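Local coordinates for protein ninB (PDB 1PC6) that probably acts in phage lambda recombination, with functional similarities to the bacterial RecFOR proteins in initiating genetic exchange, at residues Asp84-Leu89 and Val95-Ser100. Sequence-based numbering, arbitrary orientation.
Sequences DVVPNL and VVIGQS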
loop_
_atom_site.group_PDB
_atom_site.type_symbol
_atom_site.label_atom_id
_atom_site.label_comp_id
_atom_site.label_asym_id
_atom_site.label_seq_id
_atom_site.Cartn_x
_atom_site.Cartn_y
_atom_site.Cartn_z
ATOM N N ASP A 84 13.107 -2.306 -12.029
ATOM C CA ASP A 84 14.294 -1.447 -11.970
ATOM C C ASP A 84 15.358 -2.051 -11.064
ATOM O O ASP A 84 15.043 -2.800 -10.156
ATOM C CB ASP A 84 13.946 -0.036 -11.470
ATOM C CG ASP A 84 13.344 0.836 -12.557
ATOM O OD1 ASP A 84 13.564 0.529 -13.746
ATOM O OD2 ASP A 84 12.667 1.836 -12.238
ATOM N N VAL A 85 16.618 -1.733 -11.318
ATOM C CA VAL A 85 17.707 -2.254 -10.502
ATOM C C VAL A 85 18.450 -1.098 -9.874
ATOM O O VAL A 85 18.634 -0.072 -10.515
ATOM C CB VAL A 85 18.711 -3.050 -11.340
ATOM C CG1 VAL A 85 19.861 -3.509 -10.464
ATOM C CG2 VAL A 85 18.021 -4.238 -11.976
ATOM N N VAL A 86 18.905 -1.263 -8.638
ATOM C CA VAL A 86 19.618 -0.180 -7.973
ATOM C C VAL A 86 20.675 -0.712 -6.983
ATOM O O VAL A 86 20.583 -1.855 -6.532
ATOM C CB VAL A 86 18.586 0.730 -7.270
ATOM C CG1 VAL A 86 18.064 0.058 -6.007
ATOM C CG2 VAL A 86 19.183 2.082 -6.997
ATOM N N PRO A 87 21.708 0.101 -6.659
ATOM C CA PRO A 87 22.763 -0.324 -5.724
ATOM C C PRO A 87 22.236 -0.522 -4.313
ATOM O O PRO A 87 21.475 0.303 -3.822
ATOM C CB PRO A 87 23.766 0.820 -5.790
ATOM C CG PRO A 87 23.585 1.356 -7.162
ATOM C CD PRO A 87 22.094 1.355 -7.328
ATOM N N ASN A 88 22.646 -1.601 -3.653
ATOM C CA ASN A 88 22.182 -1.857 -2.291
ATOM C C ASN A 88 22.825 -0.898 -1.294
ATOM O O ASN A 88 23.712 -0.123 -1.657
ATOM C CB ASN A 88 22.431 -3.324 -1.881
ATOM C CG ASN A 88 23.907 -3.671 -1.700
ATOM O OD1 ASN A 88 24.795 -2.830 -1.820
ATOM N ND2 ASN A 88 24.162 -4.935 -1.397
ATOM N N LEU A 89 22.371 -0.944 -0.043
ATOM C CA LEU A 89 22.891 -0.050 0.992
ATOM C C LEU A 89 24.359 -0.291 1.334
ATOM O O LEU A 89 25.135 0.654 1.454
ATOM C CB LEU A 89 22.053 -0.169 2.267
ATOM C CG LEU A 89 20.564 0.155 2.205
ATOM C CD1 LEU A 89 20.002 0.012 3.594
ATOM C CD2 LEU A 89 20.330 1.564 1.694
ATOM N N VAL A 95 19.890 -4.384 -5.672
ATOM C CA VAL A 95 18.530 -4.678 -5.287
ATOM C C VAL A 95 17.642 -4.340 -6.476
ATOM O O VAL A 95 17.729 -3.247 -7.046
ATOM C CB VAL A 95 18.103 -3.880 -4.016
ATOM C CG1 VAL A 95 18.797 -2.549 -3.979
ATOM C CG2 VAL A 95 16.588 -3.684 -4.008
ATOM N N VAL A 96 16.823 -5.314 -6.866
ATOM C CA VAL A 96 15.906 -5.156 -7.985
ATOM C C VAL A 96 14.547 -4.790 -7.419
ATOM O O VAL A 96 14.061 -5.428 -6.489
ATOM C CB VAL A 96 15.800 -6.447 -8.803
ATOM C CG1 VAL A 96 14.666 -6.337 -9.798
ATOM C CG2 VAL A 96 17.106 -6.701 -9.524
ATOM N N ILE A 97 13.942 -3.756 -7.983
ATOM C CA ILE A 97 12.665 -3.261 -7.509
ATOM C C ILE A 97 11.576 -3.367 -8.555
ATOM O O ILE A 97 11.773 -2.970 -9.708
ATOM C CB ILE A 97 12.777 -1.772 -7.106
ATOM C CG1 ILE A 97 13.949 -1.586 -6.136
ATOM C CG2 ILE A 97 11.440 -1.268 -6.547
ATOM C CD1 ILE A 97 14.233 -0.150 -5.805
ATOM N N GLY A 98 10.421 -3.890 -8.145
ATOM C CA GLY A 98 9.300 -4.002 -9.060
ATOM C C GLY A 98 8.611 -2.648 -9.195
ATOM O O GLY A 98 8.961 -1.698 -8.487
ATOM N N GLN A 99 7.638 -2.546 -10.099
ATOM C CA GLN A 99 6.921 -1.289 -10.297
ATOM C C GLN A 99 5.763 -1.179 -9.325
ATOM O O GLN A 99 5.136 -2.180 -8.981
ATOM C CB GLN A 99 6.381 -1.191 -11.724
ATOM C CG GLN A 99 7.451 -1.244 -12.799
ATOM C CD GLN A 99 8.574 -0.259 -12.552
ATOM O OE1 GLN A 99 8.336 0.905 -12.223
ATOM N NE2 GLN A 99 9.809 -0.720 -12.722
ATOM N N SER A 100 5.474 0.043 -8.892
ATOM C CA SER A 100 4.391 0.288 -7.952
ATOM C C SER A 100 3.026 0.232 -8.623
ATOM O O SER A 100 2.759 0.968 -9.578
ATOM C CB SER A 100 4.574 1.656 -7.293
ATOM O OG SER A 100 3.468 1.968 -6.465
#
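Strand 84-87 and residues 95-97 of strand 94-97 run antiparallel, 148° between their short axes, with Asp84 facing Ile97 and Val86 facing Val95 as hydrogen-bonded pairs around the non-hydrogen-bonded pair Val85-Val96. At the Val86-Val95 pair, Val95 N to Val86 O and Val86 N to Val95 O each measure 2.8 Å, the second with its donor tilted from the carbonyl plane. At the other end Ile97 N gives a nearly straight bond to Asp84 O, whereas the return bond from Asp84 N to Ile97 O is bent and weak. Val86 and Val95 run alongside each other on one face. In each, CG1 sits between the backbone N and the carbonyl carbon (chi1 75° in Val86), and these two methyls meet across the strands. Val86 CG1 also lies 3.8 Å from Ile97 CD1, linking the three side chains into an apolar strip; Trp62 of the second subunit packs on Val86. This is a beta hairpin, a two-stranded antiparallel sheet standing out from the helical body of the chain, and in the connection between its strands Asn88 OD1 accepts a hydrogen bond from Asn92 N. On the opposite face Val85 and Val96 approach at a slant through their CG2 methyls, 3.6 Å apart. Val96 also packs on Val96 of the second subunit, and its carbonyl O is bonded by Gln83 NE2 of that subunit, which places the hairpin in the dimer interface. Beyond Ile97, the Gln99 side chain bends at chi2 and brings NE2 back beside Asp84, 3.9 Å from Asp84 OD2. At that distance there is no hydrogen bond, and the amide and carboxylate planes stand nearly perpendicular, 83° apart; Gln99 NE2 instead makes a weak bond to Gln82 O.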